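Local coordinates for oxidoreductase protein (Agrobacterium radiobacter, PDB 5UI9), which probably catalyses NAD-dependent oxidation or reduction of a small hydroxylated substrate, as an oxidoreductase of the GFO/IDH/MocA family, at residues D69-A74 against H90-I95; S79-V84 against A107-R112; I95-F100 against M122-F127; T183-R188 against L320-L325. All coordinates share one frame; numbering follows the deposited sequence.

Contact 1: D69-A74 against H90-I95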
# COMPACT_ATOMS: atom_id res chain seq x y z
N ASP A 69 -31.52 0.83 31.68
CA ASP A 69 -30.17 0.59 32.23
C ASP A 69 -29.04 1.10 31.33
O ASP A 69 -27.92 1.32 31.80
CB ASP A 69 -29.98 -0.91 32.47
CG ASP A 69 -31.05 -1.50 33.36
OD1 ASP A 69 -31.25 -0.97 34.46
OD2 ASP A 69 -31.71 -2.48 32.93
N PHE A 70 -29.30 1.26 30.04
CA PHE A 70 -28.30 1.84 29.15
C PHE A 70 -28.93 2.56 27.97
O PHE A 70 -30.13 2.39 27.68
CB PHE A 70 -27.32 0.78 28.66
CG PHE A 70 -27.93 -0.24 27.74
CD1 PHE A 70 -28.51 -1.39 28.24
CD2 PHE A 70 -27.91 -0.05 26.35
CE1 PHE A 70 -29.07 -2.34 27.39
CE2 PHE A 70 -28.46 -0.99 25.49
CZ PHE A 70 -29.04 -2.14 26.01
N VAL A 71 -28.11 3.36 27.30
CA VAL A 71 -28.55 4.11 26.15
C VAL A 71 -27.67 3.76 24.94
O VAL A 71 -26.45 3.62 25.08
CB VAL A 71 -28.60 5.64 26.45
CG1 VAL A 71 -27.21 6.23 26.71
CG2 VAL A 71 -29.29 6.38 25.32
N ASP A 72 -28.31 3.56 23.79
CA ASP A 72 -27.65 3.29 22.52
C ASP A 72 -27.87 4.49 21.59
O ASP A 72 -28.97 4.69 21.07
CB ASP A 72 -28.19 1.99 21.91
CG ASP A 72 -27.29 1.42 20.80
OD1 ASP A 72 -26.10 1.80 20.69
OD2 ASP A 72 -27.79 0.57 20.04
N ILE A 73 -26.83 5.28 21.38
CA ILE A 73 -26.91 6.49 20.58
C ILE A 73 -26.50 6.16 19.14
O ILE A 73 -25.32 5.94 18.85
CB ILE A 73 -26.03 7.61 21.18
CG1 ILE A 73 -26.51 7.95 22.60
CG2 ILE A 73 -26.05 8.85 20.30
CD1 ILE A 73 -25.44 8.53 23.50
N ALA A 74 -27.50 6.11 18.25
CA ALA A 74 -27.30 5.84 16.83
C ALA A 74 -27.64 7.03 15.93
O ALA A 74 -27.97 6.86 14.75
CB ALA A 74 -28.12 4.63 16.42
N HIS A 90 -27.43 11.75 33.92
CA HIS A 90 -28.46 10.80 34.40
C HIS A 90 -27.90 9.45 34.87
O HIS A 90 -28.68 8.55 35.21
CB HIS A 90 -29.54 10.59 33.33
CG HIS A 90 -30.46 11.77 33.17
ND1 HIS A 90 -30.16 12.83 32.35
CD2 HIS A 90 -31.65 12.05 33.75
CE1 HIS A 90 -31.14 13.72 32.42
NE2 HIS A 90 -32.05 13.27 33.26
N LYS A 91 -26.57 9.32 34.90
CA LYS A 91 -25.85 8.10 35.29
C LYS A 91 -26.33 6.84 34.56
O LYS A 91 -26.52 5.79 35.17
CB LYS A 91 -25.87 7.92 36.82
CG LYS A 91 -25.09 8.99 37.57
CD LYS A 91 -25.19 8.80 39.08
CE LYS A 91 -24.68 10.02 39.84
NZ LYS A 91 -23.26 10.35 39.51
N VAL A 92 -26.51 6.98 33.25
CA VAL A 92 -26.93 5.89 32.38
C VAL A 92 -25.73 5.50 31.51
O VAL A 92 -25.20 6.35 30.79
CB VAL A 92 -28.11 6.33 31.49
CG1 VAL A 92 -28.45 5.26 30.46
CG2 VAL A 92 -29.33 6.63 32.36
N PRO A 93 -25.28 4.22 31.60
CA PRO A 93 -24.25 3.72 30.69
C PRO A 93 -24.61 3.94 29.22
O PRO A 93 -25.76 3.75 28.84
CB PRO A 93 -24.19 2.23 31.02
CG PRO A 93 -24.62 2.15 32.46
CD PRO A 93 -25.53 3.30 32.72
N ALA A 94 -23.62 4.33 28.42
CA ALA A 94 -23.87 4.83 27.07
C ALA A 94 -23.03 4.13 26.00
O ALA A 94 -21.83 3.93 26.18
CB ALA A 94 -23.61 6.33 27.01
N ILE A 95 -23.70 3.78 24.91
CA ILE A 95 -23.04 3.40 23.66
C ILE A 95 -23.21 4.56 22.69
O ILE A 95 -24.29 5.16 22.62
CB ILE A 95 -23.66 2.12 23.05
CG1 ILE A 95 -23.62 0.96 24.05
CG2 ILE A 95 -22.95 1.74 21.76
CD1 ILE A 95 -24.51 -0.21 23.69
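Ile-95 and Asp-72 meet at a slant on one face of two neighbouring parallel strands. The CG2 branch of Ile-95 reaches to 3.3 Å from Asp-72 OD1, with its CB almost as close, so aliphatic carbon flanks this oxygen. Asp-72 brings the carboxylate there by turning CG opposite its own backbone N (chi1 -164°). The second oxygen, OD2, is taken by hydrogen bonds from Gln-20 and Trp-24, which help to fix the carboxylate in a buried setting.

Residues of alternate parity turn to the other face. There Val-71 sends CG1 toward the adjoining strand, 3.6 Å from the methyl CB of Ala-94, while Val-92 CG1 lies 4.0 Å from Val-71 CB. Where the pair begins, Phe-70 CB rests beside Pro-93 CB at 4.2 Å, while the ring itself turns off from the adjoining strand. Ile-95 CD1 approaches that ring obliquely.

Between the two faces runs a parallel ladder. Val-71 straddles Ala-94, giving its N to Pro-93 O and receiving Ile-95 N on its O, both at 2.8 Å. One step further on, Ile-73 N binds Ile-95 O at 2.8 Å.

The pair belongs to a beta-alpha-beta unit of the Rossmann fold, whose connecting helix 80-89 packs on the Val-71 and Ala-94 face through Ala-87. Helix 289-308 lies against the Asp-72 and Ile-95 face with Gln-299 and Trp-302, and strand 6-11 hydrogen-bonds to strand 70-73 along its other edge.

Contact 2: S79-V84 against A107-R112. With NAD (nicotinamide-adenine-dinucleotide), chain C.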
# COMPACT_ATOMS: atom_id res chain seq x y z
N SER A 79 -25.20 15.38 17.25
CA SER A 79 -25.80 15.26 18.58
C SER A 79 -25.09 14.30 19.55
O SER A 79 -25.57 14.11 20.66
CB SER A 79 -27.27 14.86 18.41
OG SER A 79 -27.36 13.58 17.83
N HIS A 80 -23.95 13.73 19.17
CA HIS A 80 -23.27 12.74 20.03
C HIS A 80 -22.82 13.31 21.38
O HIS A 80 -23.08 12.70 22.42
CB HIS A 80 -22.06 12.11 19.34
CG HIS A 80 -22.42 11.15 18.25
ND1 HIS A 80 -21.46 10.52 17.48
CD2 HIS A 80 -23.61 10.74 17.78
CE1 HIS A 80 -22.06 9.75 16.59
NE2 HIS A 80 -23.37 9.86 16.75
N ARG A 81 -22.15 14.47 21.35
CA ARG A 81 -21.59 15.06 22.56
C ARG A 81 -22.68 15.34 23.59
O ARG A 81 -22.54 14.98 24.75
CB ARG A 81 -20.77 16.33 22.30
CG ARG A 81 -20.31 16.99 23.60
CD ARG A 81 -19.13 17.93 23.46
NE ARG A 81 -18.79 18.49 24.77
CZ ARG A 81 -17.76 19.29 25.03
NH1 ARG A 81 -16.92 19.67 24.06
NH2 ARG A 81 -17.56 19.73 26.27
N ALA A 82 -23.76 15.99 23.14
CA ALA A 82 -24.88 16.33 24.01
C ALA A 82 -25.54 15.08 24.60
O ALA A 82 -25.84 15.04 25.79
CB ALA A 82 -25.91 17.18 23.27
N LEU A 83 -25.74 14.05 23.77
CA LEU A 83 -26.42 12.83 24.23
C LEU A 83 -25.58 12.03 25.22
O LEU A 83 -26.12 11.47 26.17
CB LEU A 83 -26.87 11.98 23.04
CG LEU A 83 -28.00 12.63 22.22
CD1 LEU A 83 -28.19 11.90 20.91
CD2 LEU A 83 -29.31 12.71 23.01
N VAL A 84 -24.26 11.99 25.01
CA VAL A 84 -23.34 11.37 25.97
C VAL A 84 -23.33 12.15 27.29
O VAL A 84 -23.31 11.54 28.37
CB VAL A 84 -21.91 11.22 25.40
CG1 VAL A 84 -20.91 10.81 26.47
CG2 VAL A 84 -21.91 10.20 24.27
N ALA A 107 -14.31 14.69 21.90
CA ALA A 107 -14.21 13.29 22.29
C ALA A 107 -13.60 13.14 23.68
O ALA A 107 -14.14 12.41 24.51
CB ALA A 107 -13.41 12.49 21.27
N LYS A 108 -12.51 13.85 23.94
CA LYS A 108 -11.87 13.86 25.27
C LYS A 108 -12.81 14.32 26.38
O LYS A 108 -12.82 13.72 27.46
CB LYS A 108 -10.62 14.75 25.29
CG LYS A 108 -9.39 14.16 24.63
CD LYS A 108 -8.24 15.15 24.76
CE LYS A 108 -7.04 14.75 23.92
NZ LYS A 108 -6.09 15.89 23.78
N ALA A 109 -13.57 15.39 26.14
CA ALA A 109 -14.53 15.90 27.13
C ALA A 109 -15.63 14.87 27.42
O ALA A 109 -16.02 14.68 28.58
CB ALA A 109 -15.14 17.22 26.69
N MET A 110 -16.10 14.20 26.36
CA MET A 110 -17.10 13.14 26.51
C MET A 110 -16.58 11.97 27.36
O MET A 110 -17.30 11.45 28.22
CB MET A 110 -17.56 12.62 25.13
CG MET A 110 -18.40 13.62 24.35
SD MET A 110 -18.30 13.41 22.56
CE MET A 110 -19.34 11.97 22.34
N VAL A 111 -15.33 11.58 27.11
CA VAL A 111 -14.67 10.54 27.88
C VAL A 111 -14.51 10.98 29.34
O VAL A 111 -14.78 10.20 30.26
CB VAL A 111 -13.31 10.14 27.26
CG1 VAL A 111 -12.51 9.22 28.18
CG2 VAL A 111 -13.54 9.44 25.92
N ARG A 112 -14.09 12.23 29.55
CA ARG A 112 -13.86 12.77 30.90
C ARG A 112 -15.15 12.83 31.72
O ARG A 112 -15.16 12.43 32.90
CB ARG A 112 -13.21 14.16 30.82
CG ARG A 112 -12.64 14.67 32.14
PA NAD C . -29.59 8.64 9.63
O1A NAD C . -29.64 10.12 9.30
O2A NAD C . -30.22 7.64 8.70
O5B NAD C . -30.21 8.43 11.09
C5B NAD C . -30.05 9.37 12.14
C4B NAD C . -31.38 9.46 12.87
O4B NAD C . -31.18 10.15 14.10
C3B NAD C . -32.43 10.24 12.09
O3B NAD C . -33.64 9.47 12.02
C2B NAD C . -32.61 11.54 12.86
O2B NAD C . -33.97 11.99 12.82
C1B NAD C . -32.19 11.15 14.26
N9A NAD C . -31.61 12.21 15.12
C8A NAD C . -30.61 13.07 14.83
N7A NAD C . -30.34 13.86 15.90
C5A NAD C . -31.16 13.50 16.90
C6A NAD C . -31.41 13.91 18.31
N6A NAD C . -30.71 14.91 18.88
N1A NAD C . -32.37 13.25 19.00
C2A NAD C . -33.10 12.25 18.46
N3A NAD C . -32.92 11.83 17.19
C4A NAD C . -31.98 12.40 16.38
O3 NAD C . -28.05 8.24 9.88
PN NAD C . -27.47 6.75 9.71
O1N NAD C . -27.12 6.49 8.26
O2N NAD C . -28.38 5.78 10.42
O5D NAD C . -26.10 6.92 10.50
C5D NAD C . -26.12 7.24 11.89
C4D NAD C . -24.73 7.01 12.45
O4D NAD C . -24.39 5.64 12.26
C3D NAD C . -23.68 7.85 11.73
O3D NAD C . -22.83 8.50 12.69
C2D NAD C . -22.90 6.85 10.89
O2D NAD C . -21.52 7.16 10.78
C1D NAD C . -23.11 5.54 11.64
N1N NAD C . -23.02 4.31 10.83
C2N NAD C . -22.29 3.30 11.33
C3N NAD C . -22.14 2.09 10.67
C7N NAD C . -21.30 1.02 11.31
O7N NAD C . -21.29 0.92 12.53
N7N NAD C . -20.57 0.20 10.55
C4N NAD C . -22.77 1.93 9.43
C5N NAD C . -23.53 2.98 8.92
C6N NAD C . -23.66 4.17 9.64
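The guanidinium of Arg-81, gripped at NE by a salt bridge to Glu-85 and at NH1 by another to Asp-106, lays one face over the methyl of Ala-109. Ala-109 CB sits 3.5 Å from Arg-81 NH2, displaced toward the rim of the flat group. The chain is extended from CG to NE, which carries the head across to helix 104-116; the two acids probably help to fix it there.

Behind it, Met-110 fills the interior side. Its SD lies 3.7 Å from Arg-81 CA, and the bend at the last torsion (chi3 76°) swings the terminal methyl across Val-84. CE of Met-110 thereby meets Val-84 CG2 at 3.7 Å, the two side chains crossing at about a right angle, and also approaches the carbonyl O of His-80.

The axes of 80-84 and 107-112 run nearly parallel, 9° apart and 9.9 Å at closest approach, as expected of successive crossover helices on one side of a Rossmann sheet. At the start of helix 80-89, Ser-79 CB touches the adenine amino group N6A of NAD at 3.5 Å. His-80, Leu-83 and Val-84 rest on Ile-73 of strand 70-73, while helix 104-116 meets helix 316-335 at Leu-320.

Contact 3: I95-F100 against M122-F127. With NAD (nicotinamide-adenine-dinucleotide), chain C; 8A1 ((2S)-2,3-dihydroxy-2-methylpropanoic acid), chain D.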
# COMPACT_ATOMS: atom_id res chain seq x y z
N ILE A 95 -23.70 3.78 24.91
CA ILE A 95 -23.04 3.40 23.66
C ILE A 95 -23.21 4.56 22.69
O ILE A 95 -24.29 5.16 22.62
CB ILE A 95 -23.66 2.12 23.05
CG1 ILE A 95 -23.62 0.96 24.05
CG2 ILE A 95 -22.95 1.74 21.76
CD1 ILE A 95 -24.51 -0.21 23.69
N CYS A 96 -22.15 4.87 21.93
CA CYS A 96 -22.17 5.97 20.97
C CYS A 96 -21.60 5.54 19.63
O CYS A 96 -20.50 4.98 19.56
CB CYS A 96 -21.36 7.14 21.51
SG CYS A 96 -21.58 8.62 20.51
N GLN A 97 -22.34 5.78 18.56
CA GLN A 97 -21.89 5.45 17.20
C GLN A 97 -20.67 6.26 16.76
O GLN A 97 -20.37 7.32 17.32
CB GLN A 97 -23.03 5.63 16.18
CG GLN A 97 -23.72 4.33 15.78
CD GLN A 97 -22.85 3.44 14.92
OE1 GLN A 97 -21.75 3.84 14.51
NE2 GLN A 97 -23.33 2.23 14.64
N LYS A 98 -19.97 5.74 15.76
CA LYS A 98 -18.92 6.50 15.07
C LYS A 98 -19.59 7.45 14.07
O LYS A 98 -20.76 7.25 13.74
CB LYS A 98 -17.86 5.61 14.38
CG LYS A 98 -18.32 4.38 13.60
CD LYS A 98 -19.19 4.64 12.37
CE LYS A 98 -18.45 5.43 11.29
NZ LYS A 98 -19.19 5.41 10.00
N PRO A 99 -18.91 8.52 13.63
CA PRO A 99 -17.72 9.07 14.29
C PRO A 99 -18.04 9.50 15.72
O PRO A 99 -19.09 10.11 15.96
CB PRO A 99 -17.39 10.31 13.45
CG PRO A 99 -18.32 10.30 12.27
CD PRO A 99 -19.50 9.46 12.67
N PHE A 100 -17.15 9.19 16.66
CA PHE A 100 -17.37 9.44 18.09
C PHE A 100 -17.83 10.88 18.34
O PHE A 100 -18.91 11.11 18.89
CB PHE A 100 -16.08 9.10 18.86
CG PHE A 100 -16.18 9.14 20.37
CD1 PHE A 100 -17.40 9.08 21.05
CD2 PHE A 100 -15.01 9.16 21.11
CE1 PHE A 100 -17.44 9.10 22.44
CE2 PHE A 100 -15.04 9.17 22.50
CZ PHE A 100 -16.25 9.14 23.17
N MET A 122 -18.91 3.15 25.57
CA MET A 122 -18.35 2.38 24.46
C MET A 122 -18.69 3.07 23.15
O MET A 122 -19.83 3.49 22.95
CB MET A 122 -18.92 0.96 24.44
CG MET A 122 -18.26 0.06 23.39
SD MET A 122 -18.97 -1.58 23.24
CE MET A 122 -20.45 -1.25 22.30
N VAL A 123 -17.71 3.14 22.26
CA VAL A 123 -17.97 3.57 20.89
C VAL A 123 -18.40 2.34 20.10
O VAL A 123 -17.76 1.29 20.16
CB VAL A 123 -16.75 4.25 20.25
CG1 VAL A 123 -17.05 4.69 18.81
CG2 VAL A 123 -16.34 5.44 21.11
N HIS A 124 -19.51 2.46 19.36
CA HIS A 124 -19.93 1.38 18.48
C HIS A 124 -18.99 1.42 17.27
O HIS A 124 -19.28 2.05 16.25
CB HIS A 124 -21.41 1.51 18.09
CG HIS A 124 -21.95 0.31 17.38
ND1 HIS A 124 -23.04 -0.40 17.85
CD2 HIS A 124 -21.57 -0.31 16.24
CE1 HIS A 124 -23.31 -1.39 17.02
NE2 HIS A 124 -22.42 -1.37 16.04
N GLU A 125 -17.84 0.77 17.43
CA GLU A 125 -16.84 0.64 16.38
C GLU A 125 -16.74 -0.85 16.03
O GLU A 125 -16.00 -1.60 16.68
CB GLU A 125 -15.51 1.22 16.90
CG GLU A 125 -14.34 1.12 15.94
CD GLU A 125 -14.70 1.48 14.51
OE1 GLU A 125 -15.01 2.67 14.25
OE2 GLU A 125 -14.70 0.57 13.66
N ASN A 126 -17.50 -1.26 15.01
CA ASN A 126 -17.81 -2.69 14.80
C ASN A 126 -16.93 -3.43 13.78
O ASN A 126 -17.03 -4.65 13.66
CB ASN A 126 -19.33 -2.90 14.52
CG ASN A 126 -19.86 -2.14 13.30
OD1 ASN A 126 -19.14 -1.90 12.34
ND2 ASN A 126 -21.14 -1.78 13.35
N PHE A 127 -16.05 -2.72 13.07
CA PHE A 127 -15.22 -3.35 12.02
C PHE A 127 -14.23 -4.35 12.61
O PHE A 127 -14.12 -5.46 12.09
CB PHE A 127 -14.50 -2.31 11.16
CG PHE A 127 -15.28 -1.91 9.93
CD1 PHE A 127 -16.58 -1.45 10.04
CD2 PHE A 127 -14.70 -1.99 8.66
CE1 PHE A 127 -17.30 -1.10 8.91
CE2 PHE A 127 -15.41 -1.62 7.53
CZ PHE A 127 -16.72 -1.18 7.65
PA NAD C . -29.59 8.64 9.63
O1A NAD C . -29.64 10.12 9.30
O2A NAD C . -30.22 7.64 8.70
O5B NAD C . -30.21 8.43 11.09
C5B NAD C . -30.05 9.37 12.14
C4B NAD C . -31.38 9.46 12.87
O4B NAD C . -31.18 10.15 14.10
C3B NAD C . -32.43 10.24 12.09
O3B NAD C . -33.64 9.47 12.02
C2B NAD C . -32.61 11.54 12.86
O2B NAD C . -33.97 11.99 12.82
C1B NAD C . -32.19 11.15 14.26
N9A NAD C . -31.61 12.21 15.12
C8A NAD C . -30.61 13.07 14.83
N7A NAD C . -30.34 13.86 15.90
C5A NAD C . -31.16 13.50 16.90
C6A NAD C . -31.41 13.91 18.31
N6A NAD C . -30.71 14.91 18.88
N1A NAD C . -32.37 13.25 19.00
C2A NAD C . -33.10 12.25 18.46
N3A NAD C . -32.92 11.83 17.19
C4A NAD C . -31.98 12.40 16.38
O3 NAD C . -28.05 8.24 9.88
PN NAD C . -27.47 6.75 9.71
O1N NAD C . -27.12 6.49 8.26
O2N NAD C . -28.38 5.78 10.42
O5D NAD C . -26.10 6.92 10.50
C5D NAD C . -26.12 7.24 11.89
C4D NAD C . -24.73 7.01 12.45
O4D NAD C . -24.39 5.64 12.26
C3D NAD C . -23.68 7.85 11.73
O3D NAD C . -22.83 8.50 12.69
C2D NAD C . -22.90 6.85 10.89
O2D NAD C . -21.52 7.16 10.78
C1D NAD C . -23.11 5.54 11.64
N1N NAD C . -23.02 4.31 10.83
C2N NAD C . -22.29 3.30 11.33
C3N NAD C . -22.14 2.09 10.67
C7N NAD C . -21.30 1.02 11.31
O7N NAD C . -21.29 0.92 12.53
N7N NAD C . -20.57 0.20 10.55
C4N NAD C . -22.77 1.93 9.43
C5N NAD C . -23.53 2.98 8.92
C6N NAD C . -23.66 4.17 9.64
OXT 8A1 D . -20.03 1.05 7.89
C 8A1 D . -19.90 2.30 7.92
O 8A1 D . -19.57 2.92 8.96
CA 8A1 D . -20.12 3.09 6.65
CB 8A1 D . -18.75 3.27 6.01
O1 8A1 D . -18.85 3.84 4.70
O2 8A1 D . -20.69 4.37 6.97
C3 8A1 D . -21.10 2.36 5.74
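Lys-98, whose CG passes beside His-124 O and Glu-125 OE1, ends in an ammonium group gripped by three partners. NZ binds the carboxylate O of the bound dihydroxymethylpropanoic acid (8A1) at 2.7 Å and the NAD ribose hydroxyl O2D at 3.0 Å, and forms a salt bridge with Asp-178. Two successive bends (chi2 64°, chi3 63°) curl the chain back to that point. Its carbonyl O receives NAD O3D at 2.6 Å, and a second, longer bond from the neighbouring hydroxyl O2D.

The nicotinamide amide is read from both segments. Gln-97 NE2 donates to NAD O7N at 3.2 Å and also binds Gln-20, while NAD N7N donates to Asn-126 OD1 at 3.1 Å. Asn-126 is steadied in turn by ND2, which meets His-124 NE2 close to the imidazole plane at 3.0 Å.

These residues lie at the C-terminal ends of adjacent parallel strands, where Rossmann folds hold their dinucleotide. The cis peptide between Lys-98 and Pro-99 falls in the Lys-Pro signature familiar from GFO/IDH/MocA enzymes. The strands themselves are joined by Cys-96: its N donates to Met-122 O, and its O takes His-124 N at 2.7 Å, the donor standing 41° out of the carbonyl plane.

Outward from the ligands, Gln-97 lies alongside His-124 with NE2 over one face of the ring. On the opposite side of the sheet Val-123 CG2 stands over the centre of the Phe-100 ring in a CH-pi contact, 3.8 Å from its centroid. Back on the Gln-97 face, Ile-95 and Met-122 lie side by side, CG2 against CE.

Contact 4: T183-R188 against L320-L325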
# COMPACT_ATOMS: atom_id res chain seq x y z
N THR A 183 -10.87 1.63 9.32
CA THR A 183 -9.64 1.00 8.83
C THR A 183 -8.44 1.33 9.73
O THR A 183 -7.59 0.47 9.97
CB THR A 183 -9.32 1.44 7.39
OG1 THR A 183 -10.54 1.62 6.65
CG2 THR A 183 -8.47 0.41 6.69
N LEU A 184 -8.39 2.57 10.20
CA LEU A 184 -7.40 3.01 11.19
C LEU A 184 -7.55 2.30 12.53
O LEU A 184 -6.55 1.99 13.19
CB LEU A 184 -7.49 4.53 11.40
CG LEU A 184 -7.05 5.38 10.20
CD1 LEU A 184 -7.54 6.81 10.35
CD2 LEU A 184 -5.54 5.34 10.03
N ASP A 185 -8.79 2.04 12.93
CA ASP A 185 -9.05 1.28 14.16
C ASP A 185 -8.54 -0.15 14.00
O ASP A 185 -7.96 -0.70 14.95
CB ASP A 185 -10.54 1.23 14.50
CG ASP A 185 -10.80 0.66 15.88
OD1 ASP A 185 -10.54 1.37 16.87
OD2 ASP A 185 -11.21 -0.52 15.97
N ILE A 186 -8.75 -0.74 12.82
CA ILE A 186 -8.24 -2.09 12.55
C ILE A 186 -6.71 -2.09 12.61
O ILE A 186 -6.13 -2.98 13.21
CB ILE A 186 -8.76 -2.67 11.21
CG1 ILE A 186 -10.27 -2.90 11.27
CG2 ILE A 186 -8.05 -3.99 10.88
CD1 ILE A 186 -10.94 -3.14 9.93
N ALA A 187 -6.07 -1.09 12.01
CA ALA A 187 -4.61 -0.99 12.04
C ALA A 187 -4.08 -1.00 13.49
O ALA A 187 -3.13 -1.70 13.80
CB ALA A 187 -4.14 0.25 11.30
N ARG A 188 -4.74 -0.23 14.36
CA ARG A 188 -4.41 -0.22 15.81
C ARG A 188 -4.66 -1.55 16.48
O ARG A 188 -3.82 -2.04 17.24
CB ARG A 188 -5.26 0.81 16.55
CG ARG A 188 -4.83 2.25 16.37
CD ARG A 188 -5.58 3.15 17.34
NE ARG A 188 -5.40 2.72 18.73
CZ ARG A 188 -6.36 2.29 19.56
NH1 ARG A 188 -7.65 2.23 19.22
NH2 ARG A 188 -6.01 1.91 20.79
N LEU A 320 -10.31 7.21 21.62
CA LEU A 320 -9.51 8.44 21.46
C LEU A 320 -8.24 8.20 20.64
O LEU A 320 -7.83 9.06 19.87
CB LEU A 320 -9.11 9.02 22.82
CG LEU A 320 -10.18 9.54 23.78
CD1 LEU A 320 -9.54 9.99 25.08
CD2 LEU A 320 -10.98 10.67 23.14
N LYS A 321 -7.63 7.03 20.82
CA LYS A 321 -6.39 6.70 20.11
C LYS A 321 -6.62 6.35 18.64
O LYS A 321 -5.71 6.46 17.83
CB LYS A 321 -5.62 5.60 20.85
CG LYS A 321 -5.05 6.10 22.18
CD LYS A 321 -4.38 5.01 23.00
CE LYS A 321 -5.40 4.20 23.79
NZ LYS A 321 -4.76 3.07 24.52
N THR A 322 -7.85 5.93 18.31
CA THR A 322 -8.28 5.82 16.92
C THR A 322 -8.67 7.19 16.37
O THR A 322 -8.22 7.57 15.28
CB THR A 322 -9.47 4.84 16.79
OG1 THR A 322 -9.01 3.51 17.04
CG2 THR A 322 -10.10 4.90 15.41
N PHE A 323 -9.50 7.91 17.11
CA PHE A 323 -10.01 9.21 16.64
C PHE A 323 -8.90 10.22 16.38
O PHE A 323 -8.98 10.96 15.41
CB PHE A 323 -11.05 9.82 17.59
CG PHE A 323 -11.85 10.91 16.94
CD1 PHE A 323 -11.36 12.22 16.90
CD2 PHE A 323 -13.05 10.63 16.31
CE1 PHE A 323 -12.07 13.22 16.26
CE2 PHE A 323 -13.77 11.63 15.68
CZ PHE A 323 -13.28 12.93 15.66
N ALA A 324 -7.89 10.24 17.24
CA ALA A 324 -6.67 11.04 17.03
C ALA A 324 -6.06 10.84 15.64
O ALA A 324 -5.60 11.80 15.03
CB ALA A 324 -5.64 10.73 18.10
N LEU A 325 -6.06 9.59 15.17
CA LEU A 325 -5.51 9.25 13.86
C LEU A 325 -6.32 9.86 12.73
O LEU A 325 -5.76 10.27 11.72
CB LEU A 325 -5.40 7.73 13.66
CG LEU A 325 -4.68 6.89 14.73
CD1 LEU A 325 -4.68 5.42 14.35
CD2 LEU A 325 -3.26 7.37 14.99
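Arg-188, Thr-322 and Leu-325 bury the most surface where these two helices cross. The hydroxyl OG1 of Thr-322 works both ways: it donates to Asp-185 OD1 at 2.6 Å, on the anti side of the carboxylate, and accepts from Arg-188 NH1 at 2.9 Å near the guanidinium plane. The hydroxyl thus bridges an acid and a guanidinium whose direct ion pair, across one helical turn, is long; Asp-185 OD2 has its own salt bridge to Arg-128.

Arg-188 bends at chi3 (56°), which folds its head over helix 316-335 and brings one face of the guanidinium onto Lys-321 CB, 3.6 Å from NE. Its CD also passes 3.3 Å from Lys-321 O. Arg-188 NH2 and Lys-321 NZ come near each other, but NH2 has salt bridges to Asp-193 and Asp-318, which probably offset the like charges.

Leu-325 supplies the apolar side of the crossing. Its CD1 lies 3.8 Å from the aliphatic CG of Arg-188, and its CB meets Leu-184 CD1 at 4.0 Å.

The axes of 183-188 and 320-325 approach to 9.1 Å and cross at 126°, close enough for Thr-322 to sit directly against Asp-185. Helix 175-191 packs Thr-183 and Ala-187 on strands 148-156 and 225-231 of the large mixed sheet, whereas helix 316-335 leans through Leu-320 on helix 104-116 of the Rossmann domain.

In the fold
From the N terminus, contact 1 closes a loop of one beta-alpha-beta unit, strand 70-73 to strand 94-97, and contact 3 closes the next, from strand 94-97 to strand 121-124. They follow in series and share Ile-95, so three strands of the parallel sheet are joined edge to edge. Contact 2 crosses both, since helix 80-89 lies inside the first loop and helix 104-116 inside the second. His-80 ties it to contact 3 through the carbonyl O of Phe-100. Contact 4 closes a much longer loop, later in the chain, and reaches back to contact 2 through Leu-320 and to contact 3 through Asp-185, joining the nucleotide-binding and mixed-sheet parts.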